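Local coordinates for putative uncharacterized protein (Mycobacterium avium, PDB 2Z6V) that is of unknown function but, as a member of the sulfotransferase family, probably transfers a sulfonate group from a PAPS-type donor to an acceptor, at residues D274-T279 / E393-I398; L285-Q290 / D386-T391. All blocks are in the same frame, centred on the assembly; numbering follows the deposited sequence.

These two contacts illustrate nesting: contact 2 closes inside the loop that contact 1 closes. Coming from the N terminus through the earlier strands of the parallel sheet, the chain leaves strand 267-272 and opens contact 1 at the start of helix 275-285. It opens contact 2 where that helix gives way to helix 287-293. Helix 301-326, the edge strand 331-335 and three further helices follow before the loop 386-391 closes contact 2, and helix 392-405 then closes contact 1 around it. The two centres lie about 14 Å apart and are joined by packing of Thr279 CG2 on Leu390 CD1. Together they fasten the C-terminal segment onto the two consecutive helices.

Contact 1. Residues D274-T279 / E393-I398; sequences DPYKAT and EALQPI
Thr279, which meets Leu395 across the contact, grips the carbonyl oxygen of Pro275 twice. Its OG1 donates to Pro275 O at 2.8 Å while its backbone N reaches the same oxygen at 3.0 Å from the opposite face of the carbonyl plane. The hydroxyl is thereby satisfied inside its own helix. With OG1 beside the backbone N (chi1 -66°), the methyl is carried outward, where Thr279 CG2 meets Leu395 CD1 tip to tip at 3.8 Å. Tyr276 makes the wider contact. It slides past Leu395 in the opposite direction, so that Tyr276 CD1 lies 3.7 Å from Leu395 CB, and the leucine backbone meets the ring at its edge rather than over a face. Farther out, Tyr276 OH comes to 3.6 Å from Gln396 CA and runs beside the aliphatic start of the glutamine side chain. No hydrogen bond spans the two segments. Asp274 is the N-cap of the first helix: Asp274 OD1 accepts from Lys277 N at 3.1 Å, approached from above the carboxylate plane, with a weak bond from Tyr276 N besides. Its OD2 is bound by Tyr383 OH and Glu411 N, which links the cap to the C-terminal region. The short helical segments cross at 113°, their axes 10.6 Å apart. This is packing of a C-terminal helix across the capped first turns of helix 275-285, which follows strand 267-272 of the parallel sheet; helix 301-326 touches both partners, Met312 meeting Thr279 and Met309 meeting Leu395.

Contact 2. Residues L285-Q290 / D386-T391; sequences LWRLPQ and DEYGLT. With PLM (palmitic acid), chain C.
The guanidinium of Arg287 has the hydroxyl of Tyr388 at its edge, a little out of its plane, while the carboxylate of Glu387 approaches it obliquely. The phenol ring in turn carries Glu387 CG over one face, 3.8 Å above its plane and displaced toward the rim, and the two planar groups of Arg287 and Tyr388 are inclined by 44° rather than stacked. The guanidinium thus uses NE for the hydroxyl and NH2 for the carboxylate. Arg287 NE donates to Tyr388 OH at 2.7 Å with an N-H...O angle of 151°. Arg287 NH2 forms a salt bridge with Glu387 OE1 at 2.9 Å, although as a hydrogen bond it is weak because the N-H points well off the oxygen. The arginine spans the gap with a chain extended from CG to NE (chi2 178°), and Glu387 is likewise extended beyond CG, so two long side chains join backbones whose nearest CA atoms, those of Arg287 and Tyr388, are 11.2 Å apart. The ionic pair sits toward the surface, whereas the tyrosine that receives NE is buried. The neighbouring residue, Trp286, turns to a different partner: palmitic acid lies at the edge of its ring, though the fit there is too tight in the model for its detail to be trusted. Leu285 CD2 lies 4.0 Å from C6 of the palmitic acid. The contact ties helix 287-293 to the loop between helices 360-371 and 392-405. Tyr388 also packs on Cys283 and Asn284 of helix 275-285, and Gln301, at the start of helix 301-326, touches both Arg287 and Tyr388.

Contact 1. Residues D274-T279 / E393-I398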
loop_
_atom_site.group_PDB
_atom_site.type_symbol
_atom_site.label_atom_id
_atom_site.label_comp_id
_atom_site.label_asym_id
_atom_site.label_seq_id
_atom_site.Cartn_x
_atom_site.Cartn_y
_atom_site.Cartn_z
ATOM N N ASP A 274 -3.346 13.474 -12.885
ATOM C CA ASP A 274 -4.010 14.729 -12.545
ATOM C C ASP A 274 -4.149 14.766 -11.018
ATOM O O ASP A 274 -4.861 13.950 -10.436
ATOM C CB ASP A 274 -5.394 14.741 -13.201
ATOM C CG ASP A 274 -6.125 16.049 -13.016
ATOM O OD1 ASP A 274 -6.053 16.631 -11.908
ATOM O OD2 ASP A 274 -6.787 16.482 -13.987
ATOM N N PRO A 275 -3.467 15.709 -10.349
ATOM C CA PRO A 275 -3.530 15.821 -8.883
ATOM C C PRO A 275 -4.901 16.185 -8.310
ATOM O O PRO A 275 -5.253 15.751 -7.210
ATOM C CB PRO A 275 -2.479 16.882 -8.574
ATOM C CG PRO A 275 -2.560 17.774 -9.784
ATOM C CD PRO A 275 -2.627 16.776 -10.923
ATOM N N TYR A 276 -5.664 16.991 -9.047
ATOM C CA TYR A 276 -6.992 17.401 -8.598
ATOM C C TYR A 276 -7.904 16.175 -8.608
ATOM O O TYR A 276 -8.677 15.950 -7.672
ATOM C CB TYR A 276 -7.551 18.485 -9.525
ATOM C CG TYR A 276 -6.619 19.666 -9.709
ATOM C CD1 TYR A 276 -6.158 20.390 -8.614
ATOM C CD2 TYR A 276 -6.198 20.058 -10.983
ATOM C CE1 TYR A 276 -5.303 21.476 -8.776
ATOM C CE2 TYR A 276 -5.341 21.146 -11.157
ATOM C CZ TYR A 276 -4.902 21.849 -10.050
ATOM O OH TYR A 276 -4.080 22.939 -10.203
ATOM N N LYS A 277 -7.795 15.381 -9.670
ATOM C CA LYS A 277 -8.589 14.174 -9.817
ATOM C C LYS A 277 -8.233 13.209 -8.686
ATOM O O LYS A 277 -9.101 12.745 -7.943
ATOM C CB LYS A 277 -8.282 13.527 -11.166
ATOM C CG LYS A 277 -9.447 12.809 -11.831
ATOM C CD LYS A 277 -9.924 11.605 -11.049
ATOM C CE LYS A 277 -11.024 10.867 -11.808
ATOM N NZ LYS A 277 -11.514 9.666 -11.067
ATOM N N ALA A 278 -6.945 12.922 -8.549
ATOM C CA ALA A 278 -6.475 12.010 -7.525
ATOM C C ALA A 278 -6.918 12.410 -6.121
ATOM O O ALA A 278 -7.175 11.549 -5.287
ATOM C CB ALA A 278 -4.958 11.907 -7.582
ATOM N N THR A 279 -7.016 13.708 -5.861
ATOM C CA THR A 279 -7.416 14.190 -4.543
ATOM C C THR A 279 -8.869 13.864 -4.221
ATOM O O THR A 279 -9.190 13.406 -3.123
ATOM C CB THR A 279 -7.203 15.711 -4.428
ATOM O OG1 THR A 279 -5.799 15.995 -4.479
ATOM C CG2 THR A 279 -7.778 16.243 -3.121
ATOM N N GLU A 393 -9.156 25.735 -7.400
ATOM C CA GLU A 393 -8.475 26.957 -6.991
ATOM C C GLU A 393 -7.779 26.792 -5.642
ATOM O O GLU A 393 -6.723 27.374 -5.405
ATOM C CB GLU A 393 -9.462 28.129 -6.903
ATOM C CG GLU A 393 -10.075 28.569 -8.234
ATOM C CD GLU A 393 -11.242 27.692 -8.687
ATOM O OE1 GLU A 393 -11.020 26.509 -9.029
ATOM O OE2 GLU A 393 -12.390 28.192 -8.696
ATOM N N ALA A 394 -8.372 26.000 -4.759
ATOM C CA ALA A 394 -7.797 25.785 -3.436
ATOM C C ALA A 394 -6.630 24.802 -3.464
ATOM O O ALA A 394 -5.706 24.900 -2.656
ATOM C CB ALA A 394 -8.872 25.288 -2.480
ATOM N N LEU A 395 -6.677 23.855 -4.394
ATOM C CA LEU A 395 -5.632 22.850 -4.505
ATOM C C LEU A 395 -4.453 23.322 -5.339
ATOM O O LEU A 395 -3.326 22.852 -5.153
ATOM C CB LEU A 395 -6.197 21.563 -5.114
ATOM C CG LEU A 395 -7.114 20.694 -4.250
ATOM C CD1 LEU A 395 -7.628 19.529 -5.070
ATOM C CD2 LEU A 395 -6.357 20.198 -3.033
ATOM N N GLN A 396 -4.713 24.259 -6.247
ATOM C CA GLN A 396 -3.683 24.781 -7.137
ATOM C C GLN A 396 -2.338 25.082 -6.455
ATOM O O GLN A 396 -1.289 24.669 -6.947
ATOM C CB GLN A 396 -4.211 26.022 -7.867
ATOM C CG GLN A 396 -3.359 26.463 -9.055
ATOM C CD GLN A 396 -2.161 27.309 -8.646
ATOM O OE1 GLN A 396 -1.253 27.550 -9.445
ATOM N NE2 GLN A 396 -2.159 27.775 -7.401
ATOM N N PRO A 397 -2.348 25.791 -5.314
ATOM C CA PRO A 397 -1.088 26.102 -4.628
ATOM C C PRO A 397 -0.325 24.876 -4.115
ATOM O O PRO A 397 0.908 24.866 -4.092
ATOM C CB PRO A 397 -1.530 27.037 -3.504
ATOM C CG PRO A 397 -2.909 26.576 -3.209
ATOM C CD PRO A 397 -3.487 26.379 -4.591
ATOM N N ILE A 398 -1.059 23.848 -3.704
ATOM C CA ILE A 398 -0.450 22.615 -3.206
ATOM C C ILE A 398 0.342 21.889 -4.305
ATOM O O ILE A 398 1.441 21.389 -4.058
ATOM C CB ILE A 398 -1.539 21.640 -2.650
ATOM C CG1 ILE A 398 -2.114 22.183 -1.346
ATOM C CG2 ILE A 398 -0.948 20.263 -2.395
ATOM C CD1 ILE A 398 -1.094 22.285 -0.245
#

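Contact 2. Residues L285-Q290 / D386-T391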
loop_
_atom_site.group_PDB
_atom_site.type_symbol
_atom_site.label_atom_id
_atom_site.label_comp_id
_atom_site.label_asym_id
_atom_site.label_seq_id
_atom_site.Cartn_x
_atom_site.Cartn_y
_atom_site.Cartn_z
ATOM N N LEU A 285 -12.352 7.309 -1.824
ATOM C CA LEU A 285 -11.827 6.018 -1.399
ATOM C C LEU A 285 -12.094 5.780 0.079
ATOM O O LEU A 285 -12.388 4.655 0.494
ATOM C CB LEU A 285 -10.315 5.946 -1.653
ATOM C CG LEU A 285 -9.628 4.601 -1.372
ATOM C CD1 LEU A 285 -10.150 3.569 -2.353
ATOM C CD2 LEU A 285 -8.122 4.730 -1.500
ATOM N N TRP A 286 -11.994 6.850 0.865
ATOM C CA TRP A 286 -12.186 6.769 2.309
ATOM C C TRP A 286 -13.590 6.400 2.765
ATOM O O TRP A 286 -13.787 5.958 3.899
ATOM C CB TRP A 286 -11.797 8.088 2.972
ATOM C CG TRP A 286 -10.345 8.404 2.943
ATOM C CD1 TRP A 286 -9.310 7.529 2.772
ATOM C CD2 TRP A 286 -9.753 9.686 3.162
ATOM N NE1 TRP A 286 -8.110 8.188 2.873
ATOM C CE2 TRP A 286 -8.353 9.514 3.113
ATOM C CE3 TRP A 286 -10.270 10.967 3.397
ATOM C CZ2 TRP A 286 -7.466 10.572 3.292
ATOM C CZ3 TRP A 286 -9.384 12.022 3.576
ATOM C CH2 TRP A 286 -7.999 11.816 3.523
ATOM N N ARG A 287 -14.570 6.581 1.893
ATOM C CA ARG A 287 -15.934 6.276 2.265
ATOM C C ARG A 287 -16.146 4.822 2.672
ATOM O O ARG A 287 -16.850 4.546 3.649
ATOM C CB ARG A 287 -16.876 6.673 1.135
ATOM C CG ARG A 287 -17.111 8.177 1.059
ATOM C CD ARG A 287 -18.005 8.512 -0.112
ATOM N NE ARG A 287 -18.240 9.949 -0.263
ATOM C CZ ARG A 287 -18.977 10.691 0.560
ATOM N NH1 ARG A 287 -19.567 10.146 1.618
ATOM N NH2 ARG A 287 -19.128 11.985 0.314
ATOM N N LEU A 288 -15.527 3.891 1.954
ATOM C CA LEU A 288 -15.690 2.479 2.275
ATOM C C LEU A 288 -15.269 2.128 3.713
ATOM O O LEU A 288 -16.080 1.609 4.481
ATOM C CB LEU A 288 -14.944 1.615 1.250
ATOM C CG LEU A 288 -14.996 0.095 1.454
ATOM C CD1 LEU A 288 -16.401 -0.360 1.850
ATOM C CD2 LEU A 288 -14.551 -0.591 0.170
ATOM N N PRO A 289 -14.008 2.405 4.106
ATOM C CA PRO A 289 -13.668 2.052 5.491
ATOM C C PRO A 289 -14.443 2.856 6.539
ATOM O O PRO A 289 -14.666 2.379 7.652
ATOM C CB PRO A 289 -12.147 2.268 5.554
ATOM C CG PRO A 289 -11.878 3.253 4.486
ATOM C CD PRO A 289 -12.807 2.822 3.364
ATOM N N GLN A 290 -14.852 4.070 6.186
ATOM C CA GLN A 290 -15.632 4.896 7.106
ATOM C C GLN A 290 -16.959 4.198 7.360
ATOM O O GLN A 290 -17.421 4.121 8.493
ATOM C CB GLN A 290 -15.919 6.272 6.501
ATOM C CG GLN A 290 -14.763 7.258 6.524
ATOM C CD GLN A 290 -15.003 8.444 5.596
ATOM O OE1 GLN A 290 -16.149 8.801 5.312
ATOM N NE2 GLN A 290 -13.925 9.066 5.128
ATOM N N ASP A 386 -16.440 19.324 -4.643
ATOM C CA ASP A 386 -17.522 19.994 -3.923
ATOM C C ASP A 386 -18.006 19.081 -2.821
ATOM O O ASP A 386 -18.201 19.493 -1.679
ATOM C CB ASP A 386 -18.696 20.262 -4.858
ATOM C CG ASP A 386 -18.367 21.257 -5.925
ATOM O OD1 ASP A 386 -18.790 21.038 -7.083
ATOM O OD2 ASP A 386 -17.693 22.259 -5.601
ATOM N N GLU A 387 -18.209 17.829 -3.200
ATOM C CA GLU A 387 -18.683 16.808 -2.294
ATOM C C GLU A 387 -17.812 16.742 -1.042
ATOM O O GLU A 387 -18.241 16.220 -0.012
ATOM C CB GLU A 387 -18.691 15.464 -3.034
ATOM C CG GLU A 387 -19.244 14.293 -2.254
ATOM C CD GLU A 387 -19.323 13.041 -3.099
ATOM O OE1 GLU A 387 -19.566 11.956 -2.536
ATOM O OE2 GLU A 387 -19.146 13.136 -4.330
ATOM N N TYR A 388 -16.602 17.295 -1.125
ATOM C CA TYR A 388 -15.671 17.279 0.004
ATOM C C TYR A 388 -15.166 18.656 0.424
ATOM O O TYR A 388 -14.188 18.770 1.164
ATOM C CB TYR A 388 -14.495 16.365 -0.332
ATOM C CG TYR A 388 -14.948 14.984 -0.720
ATOM C CD1 TYR A 388 -15.417 14.091 0.241
ATOM C CD2 TYR A 388 -14.977 14.591 -2.056
ATOM C CE1 TYR A 388 -15.910 12.838 -0.115
ATOM C CE2 TYR A 388 -15.466 13.344 -2.422
ATOM C CZ TYR A 388 -15.933 12.471 -1.445
ATOM O OH TYR A 388 -16.422 11.234 -1.803
ATOM N N GLY A 389 -15.834 19.702 -0.053
ATOM C CA GLY A 389 -15.454 21.055 0.306
ATOM C C GLY A 389 -14.180 21.582 -0.326
ATOM O O GLY A 389 -13.461 22.368 0.293
ATOM N N LEU A 390 -13.901 21.169 -1.557
ATOM C CA LEU A 390 -12.697 21.627 -2.236
ATOM C C LEU A 390 -12.984 22.242 -3.600
ATOM O O LEU A 390 -14.081 22.120 -4.146
ATOM C CB LEU A 390 -11.709 20.469 -2.410
ATOM C CG LEU A 390 -11.147 19.797 -1.161
ATOM C CD1 LEU A 390 -10.325 18.578 -1.560
ATOM C CD2 LEU A 390 -10.302 20.789 -0.388
ATOM N N THR A 391 -11.974 22.904 -4.144
ATOM C CA THR A 391 -12.075 23.540 -5.445
ATOM C C THR A 391 -10.691 23.451 -6.057
ATOM O O THR A 391 -9.704 23.358 -5.326
ATOM C CB THR A 391 -12.476 25.028 -5.315
ATOM O OG1 THR A 391 -11.510 25.721 -4.516
ATOM C CG2 THR A 391 -13.845 25.154 -4.666
HETATM C C1 PLM C . -5.710 7.050 5.134
HETATM O O1 PLM C . -5.790 8.148 5.726
HETATM O O2 PLM C . -5.681 5.924 5.677
HETATM C C2 PLM C . -5.644 7.073 3.604
HETATM C C3 PLM C . -4.589 8.065 3.110
HETATM C C4 PLM C . -4.406 8.016 1.592
HETATM C C5 PLM C . -3.940 6.635 1.122
HETATM C C6 PLM C . -5.104 5.648 1.013
HETATM C C7 PLM C . -4.577 4.221 0.856
HETATM C C8 PLM C . -4.004 3.708 2.178
HETATM C C9 PLM C . -2.732 2.899 1.923
HETATM C CA PLM C . -2.960 1.815 0.868
HETATM C CB PLM C . -1.638 1.348 0.254
HETATM C CC PLM C . -0.879 2.546 -0.318
HETATM C CD PLM C . -0.153 3.312 0.790
HETATM C CE PLM C . 0.171 4.753 0.386
HETATM C CF PLM C . -1.122 5.546 0.188
HETATM C CG PLM C . -0.846 7.027 -0.074
#